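Local coordinates for protein alcohol oxidase (PDB 6F74) that probably acts as an FAD-dependent oxidase of the VAO type, a flavoprotein of the oxygen-dependent FAD-linked oxidoreductase family, at residues A[27-36]-A[590-598]. Numbering follows the deposited sequence.
Sequences TPKCRCTPGE and RPDGPLCRK. With NAG (2-acetamido-2-deoxy-beta-D-glucopyranose), chain E.
P594 sets its ring against the T33 and E36 side chains, roughly perpendicular to that of T33: its CG lies 3.7 Å from T33 OG1 and equally near E36 OE2, and T33 CG2 rests on its CA and CG. T33 OG1, with chi1 at 57°, lies between backbone N and carbonyl carbon and donates to E36 OE2 at 2.7 Å, above the carboxylate plane, while T33 N reaches the same oxygen on its anti side. An alanine in place of T33 would probably leave E36 OE2 with one grip fewer and the P594 ring less tightly packed. L595 O accepts R31 N at 2.9 Å, nearly in line with the carbonyl bond (174°). Their side chains run side by side, L595 CD2 3.9 Å from R31 NE, while R31 NH2 continues to D573 O. C596 is joined to C30 by a disulfide (SG to SG 2.1 Å, chi3 105°), at a single beta bridge. R597 N bonds K29 O at 2.8 Å, from above the carbonyl plane, and K29 CG lies over one face of the R597 guanidinium. K598 OXT lies 3.7 Å from K29 NZ, a long salt bridge. Segment 595-597, whose strand 596-597 also pairs with strand 587-588, thus joins the C-terminus to the start of the modelled chain; the covalent disulfide and directional backbone bonds would probably hold the register, whereas the K29-K598 pairing is loose.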
ATOM      1  N   THR A  27      -4.424   5.973 -35.093  1.00 23.80           N
ATOM      2  CA  THR A  27      -3.278   6.190 -34.118  1.00 23.07           C
ATOM      3  C   THR A  27      -2.987   4.833 -33.395  1.00 22.73           C
ATOM      4  O   THR A  27      -3.904   4.026 -33.321  1.00 23.04           O
ATOM      5  CB  THR A  27      -3.443   7.490 -33.217  1.00 22.94           C
ATOM      6  OG1 THR A  27      -4.080   7.230 -31.940  1.00 22.79           O
ATOM      7  CG2 THR A  27      -4.122   8.642 -33.999  1.00 23.51           C
ATOM      8  N   PRO A  28      -1.697   4.517 -33.112  1.00 22.23           N
ATOM      9  CA  PRO A  28      -1.437   3.112 -32.884  1.00 22.13           C
ATOM     10  C   PRO A  28      -1.996   2.616 -31.549  1.00 21.93           C
ATOM     11  O   PRO A  28      -1.995   3.324 -30.541  1.00 21.62           O
ATOM     12  CB  PRO A  28       0.079   3.011 -32.946  1.00 21.73           C
ATOM     13  CG  PRO A  28       0.609   4.391 -32.711  1.00 21.48           C
ATOM     14  CD  PRO A  28      -0.490   5.354 -32.943  1.00 21.83           C
ATOM     15  N   LYS A  29      -2.481   1.385 -31.576  1.00 22.17           N
ATOM     16  CA  LYS A  29      -3.096   0.780 -30.409  1.00 22.08           C
ATOM     17  C   LYS A  29      -2.071   0.368 -29.365  1.00 21.50           C
ATOM     18  O   LYS A  29      -2.380   0.434 -28.159  1.00 21.26           O
ATOM     19  CB  LYS A  29      -3.992  -0.379 -30.826  1.00 22.63           C
ATOM     20  CG  LYS A  29      -5.345   0.138 -31.316  1.00 23.21           C
ATOM     21  CD  LYS A  29      -6.179  -0.910 -32.036  1.00 23.91           C
ATOM     22  CE  LYS A  29      -7.498  -1.162 -31.334  1.00 24.26           C
ATOM     23  NZ  LYS A  29      -8.394  -1.913 -32.237  1.00 25.10           N
ATOM     24  N   CYS A  30      -0.845   0.028 -29.812  1.00 21.32           N
ATOM     25  CA  CYS A  30       0.191  -0.448 -28.928  1.00 20.88           C
ATOM     26  C   CYS A  30       1.282   0.589 -28.743  1.00 20.49           C
ATOM     27  O   CYS A  30       1.729   1.221 -29.715  1.00 20.59           O
ATOM     28  CB  CYS A  30       0.817  -1.724 -29.478  1.00 21.08           C
ATOM     29  SG  CYS A  30      -0.394  -3.042 -29.753  1.00 21.68           S
ATOM     30  N   ARG A  31       1.741   0.723 -27.517  1.00 20.08           N
ATOM     31  CA  ARG A  31       2.917   1.507 -27.233  1.00 19.76           C
ATOM     32  C   ARG A  31       4.171   0.840 -27.826  1.00 19.76           C
ATOM     33  O   ARG A  31       4.254  -0.404 -27.929  1.00 19.91           O
ATOM     34  CB  ARG A  31       3.088   1.701 -25.712  1.00 19.40           C
ATOM     35  CG  ARG A  31       2.139   2.741 -25.086  1.00 19.39           C
ATOM     36  CD  ARG A  31       0.709   2.278 -24.956  1.00 19.64           C
ATOM     37  NE  ARG A  31      -0.078   3.169 -24.071  1.00 19.62           N
ATOM     38  CZ  ARG A  31      -1.113   3.940 -24.421  1.00 19.94           C
ATOM     39  NH1 ARG A  31      -1.577   4.000 -25.658  1.00 20.32           N
ATOM     40  NH2 ARG A  31      -1.705   4.674 -23.489  1.00 19.95           N
ATOM     41  N   CYS A  32       5.112   1.687 -28.217  1.00 19.67           N
ATOM     42  CA  CYS A  32       6.417   1.270 -28.729  1.00 19.70           C
ATOM     43  C   CYS A  32       7.355   0.804 -27.604  1.00 19.44           C
ATOM     44  O   CYS A  32       7.401   1.408 -26.544  1.00 19.18           O
ATOM     45  CB  CYS A  32       7.068   2.433 -29.489  1.00 19.73           C
ATOM     46  SG  CYS A  32       8.468   1.958 -30.474  1.00 19.92           S
ATOM     47  N   THR A  33       8.125  -0.255 -27.874  1.00 19.59           N
ATOM     48  CA  THR A  33       9.026  -0.857 -26.895  1.00 19.45           C
ATOM     49  C   THR A  33      10.432  -0.973 -27.443  1.00 19.60           C
ATOM     50  O   THR A  33      10.631  -0.811 -28.629  1.00 19.83           O
ATOM     51  CB  THR A  33       8.495  -2.244 -26.460  1.00 19.58           C
ATOM     52  OG1 THR A  33       8.332  -3.089 -27.606  1.00 19.99           O
ATOM     53  CG2 THR A  33       7.138  -2.068 -25.766  1.00 19.44           C
ATOM     54  N   PRO A  34      11.435  -1.189 -26.583  1.00 19.52           N
ATOM     55  CA  PRO A  34      12.835  -1.291 -27.050  1.00 19.73           C
ATOM     56  C   PRO A  34      13.049  -2.350 -28.116  1.00 20.15           C
ATOM     57  O   PRO A  34      12.400  -3.401 -28.085  1.00 20.30           O
ATOM     58  CB  PRO A  34      13.590  -1.675 -25.783  1.00 19.65           C
ATOM     59  CG  PRO A  34      12.832  -1.005 -24.720  1.00 19.29           C
ATOM     60  CD  PRO A  34      11.391  -1.167 -25.113  1.00 19.25           C
ATOM     61  N   GLY A  35      13.923  -2.057 -29.062  1.00 20.38           N
ATOM     62  CA  GLY A  35      14.241  -2.990 -30.137  1.00 20.85           C
ATOM     63  C   GLY A  35      13.336  -2.831 -31.341  1.00 21.00           C
ATOM     64  O   GLY A  35      13.666  -3.299 -32.422  1.00 21.41           O
ATOM     65  N   GLU A  36      12.189  -2.176 -31.183  1.00 20.73           N
ATOM     66  CA  GLU A  36      11.308  -1.991 -32.324  1.00 20.94           C
ATOM     67  C   GLU A  36      11.829  -0.860 -33.206  1.00 20.96           C
ATOM     68  O   GLU A  36      12.623  -0.019 -32.764  1.00 20.74           O
ATOM     69  CB  GLU A  36       9.889  -1.717 -31.859  1.00 20.74           C
ATOM     70  CG  GLU A  36       9.286  -2.832 -31.022  1.00 20.75           C
ATOM     71  CD  GLU A  36       7.776  -2.724 -30.959  1.00 20.76           C
ATOM     72  OE1 GLU A  36       7.098  -3.117 -31.947  1.00 21.15           O
ATOM     73  OE2 GLU A  36       7.268  -2.211 -29.944  1.00 20.42           O
ATOM     74  N   ARG A 590       1.175  -6.876 -21.087  1.00 20.01           N
ATOM     75  CA  ARG A 590       1.986  -8.069 -21.149  1.00 20.23           C
ATOM     76  C   ARG A 590       3.188  -7.824 -20.246  1.00 19.83           C
ATOM     77  O   ARG A 590       3.594  -6.670 -20.039  1.00 19.46           O
ATOM     78  CB  ARG A 590       2.422  -8.364 -22.600  1.00 20.59           C
ATOM     79  CG  ARG A 590       1.283  -8.707 -23.557  1.00 21.10           C
ATOM     80  CD  ARG A 590       1.746  -8.788 -25.004  1.00 21.43           C
ATOM     81  NE  ARG A 590       2.687  -9.876 -25.202  1.00 21.73           N
ATOM     82  CZ  ARG A 590       3.549  -9.995 -26.209  1.00 21.94           C
ATOM     83  NH1 ARG A 590       3.623  -9.076 -27.201  1.00 21.88           N
ATOM     84  NH2 ARG A 590       4.340 -11.067 -26.230  1.00 22.29           N
ATOM     85  N   PRO A 591       3.754  -8.907 -19.691  1.00 19.99           N
ATOM     86  CA  PRO A 591       4.996  -8.766 -18.928  1.00 19.72           C
ATOM     87  C   PRO A 591       6.231  -8.625 -19.832  1.00 19.81           C
ATOM     88  O   PRO A 591       7.270  -8.170 -19.359  1.00 19.59           O
ATOM     89  CB  PRO A 591       5.069 -10.101 -18.176  1.00 20.00           C
ATOM     90  CG  PRO A 591       4.468 -11.079 -19.129  1.00 20.55           C
ATOM     91  CD  PRO A 591       3.298 -10.311 -19.728  1.00 20.49           C
ATOM     92  N   ASP A 592       6.114  -9.040 -21.100  1.00 20.19           N
ATOM     93  CA  ASP A 592       7.224  -9.135 -22.024  1.00 20.40           C
ATOM     94  C   ASP A 592       6.929  -8.643 -23.451  1.00 20.55           C
ATOM     95  O   ASP A 592       7.643  -8.998 -24.403  1.00 20.88           O
ATOM     96  CB  ASP A 592       7.724 -10.609 -22.045  1.00 20.92           C
ATOM     97  CG  ASP A 592       6.653 -11.612 -22.459  1.00 21.41           C
ATOM     98  OD1 ASP A 592       5.457 -11.256 -22.610  1.00 21.34           O
ATOM     99  OD2 ASP A 592       7.026 -12.803 -22.576  1.00 21.93           O
ATOM    100  N   GLY A 593       5.903  -7.823 -23.603  1.00 20.36           N
ATOM    101  CA  GLY A 593       5.592  -7.213 -24.899  1.00 20.49           C
ATOM    102  C   GLY A 593       4.879  -5.893 -24.768  1.00 20.15           C
ATOM    103  O   GLY A 593       4.637  -5.454 -23.655  1.00 19.81           O
ATOM    104  N   PRO A 594       4.577  -5.231 -25.904  1.00 20.28           N
ATOM    105  CA  PRO A 594       3.883  -3.934 -25.885  1.00 20.06           C
ATOM    106  C   PRO A 594       2.535  -3.982 -25.172  1.00 20.07           C
ATOM    107  O   PRO A 594       1.829  -4.996 -25.211  1.00 20.41           O
ATOM    108  CB  PRO A 594       3.670  -3.630 -27.365  1.00 20.38           C
ATOM    109  CG  PRO A 594       4.890  -4.238 -28.013  1.00 20.54           C
ATOM    110  CD  PRO A 594       5.097  -5.533 -27.252  1.00 20.64           C
ATOM    111  N   LEU A 595       2.252  -2.899 -24.441  1.00 19.75           N
ATOM    112  CA  LEU A 595       0.953  -2.597 -23.898  1.00 19.80           C
ATOM    113  C   LEU A 595       0.085  -2.154 -25.051  1.00 20.16           C
ATOM    114  O   LEU A 595       0.521  -1.321 -25.856  1.00 20.15           O
ATOM    115  CB  LEU A 595       1.079  -1.475 -22.852  1.00 19.40           C
ATOM    116  CG  LEU A 595      -0.191  -0.838 -22.288  1.00 19.47           C
ATOM    117  CD1 LEU A 595      -1.021  -1.905 -21.572  1.00 19.61           C
ATOM    118  CD2 LEU A 595       0.128   0.358 -21.387  1.00 19.15           C
ATOM    119  N   CYS A 596      -1.120  -2.712 -25.157  1.00 20.55           N
ATOM    120  CA  CYS A 596      -2.021  -2.399 -26.269  1.00 21.01           C
ATOM    121  C   CYS A 596      -3.427  -2.088 -25.823  1.00 21.25           C
ATOM    122  O   CYS A 596      -3.910  -2.659 -24.854  1.00 21.23           O
ATOM    123  CB  CYS A 596      -2.091  -3.563 -27.284  1.00 21.51           C
ATOM    124  SG  CYS A 596      -0.534  -4.073 -27.977  1.00 21.41           S
ATOM    125  N   ARG A 597      -4.082  -1.185 -26.556  1.00 21.53           N
ATOM    126  CA  ARG A 597      -5.517  -0.964 -26.424  1.00 21.95           C
ATOM    127  C   ARG A 597      -6.248  -2.140 -27.042  1.00 22.55           C
ATOM    128  O   ARG A 597      -5.866  -2.608 -28.098  1.00 22.79           O
ATOM    129  CB  ARG A 597      -5.909   0.338 -27.114  1.00 22.16           C
ATOM    130  CG  ARG A 597      -7.222   0.945 -26.617  1.00 22.50           C
ATOM    131  CD  ARG A 597      -7.303   2.493 -26.784  1.00 22.52           C
ATOM    132  NE  ARG A 597      -6.334   2.982 -27.777  1.00 22.39           N
ATOM    133  CZ  ARG A 597      -6.625   3.380 -29.024  1.00 22.84           C
ATOM    134  NH1 ARG A 597      -7.915   3.444 -29.493  1.00 23.52           N
ATOM    135  NH2 ARG A 597      -5.615   3.739 -29.847  1.00 22.67           N
ATOM    136  N   LYS A 598      -7.310  -2.588 -26.389  1.00 22.84           N
ATOM    137  CA  LYS A 598      -8.194  -3.611 -26.972  1.00 23.55           C
ATOM    138  C   LYS A 598      -8.820  -3.068 -28.226  1.00 24.13           C
ATOM    139  O   LYS A 598      -9.095  -1.832 -28.303  1.00 24.08           O
ATOM    140  CB  LYS A 598      -9.296  -4.015 -26.020  1.00 23.82           C
ATOM    141  CG  LYS A 598      -8.786  -4.718 -24.786  1.00 23.36           C
ATOM    142  CD  LYS A 598      -9.889  -5.401 -24.010  1.00 23.75           C
ATOM    143  CE  LYS A 598      -9.299  -6.201 -22.877  1.00 23.34           C
ATOM    144  NZ  LYS A 598     -10.211  -6.347 -21.697  1.00 23.43           N
ATOM    145  OXT LYS A 598      -9.003  -3.884 -29.150  1.00 24.67           O
TER
HETATM  146  C1  NAG E   2       6.394 -14.910 -19.666  1.00 18.62           C
HETATM  147  C2  NAG E   2       6.958 -16.028 -20.538  1.00 19.80           C
HETATM  148  C3  NAG E   2       6.277 -16.062 -21.906  1.00 20.05           C
HETATM  149  C4  NAG E   2       4.777 -16.178 -21.745  1.00 20.78           C
HETATM  150  C5  NAG E   2       4.282 -15.009 -20.891  1.00 20.78           C
HETATM  151  C6  NAG E   2       2.786 -15.146 -20.653  1.00 21.54           C
HETATM  152  C7  NAG E   2       9.316 -16.539 -20.007  1.00 20.96           C
HETATM  153  C8  NAG E   2      10.754 -16.254 -20.333  1.00 21.04           C
HETATM  154  N2  NAG E   2       8.396 -15.872 -20.705  1.00 20.67           N
HETATM  155  O3  NAG E   2       6.761 -17.161 -22.671  1.00 21.32           O
HETATM  156  O4  NAG E   2       4.131 -16.197 -23.029  1.00 21.29           O
HETATM  157  O5  NAG E   2       4.964 -14.963 -19.622  1.00 19.73           O
HETATM  158  O6  NAG E   2       2.318 -14.034 -19.878  1.00 23.57           O
HETATM  159  O7  NAG E   2       9.016 -17.322 -19.135  1.00 22.76           O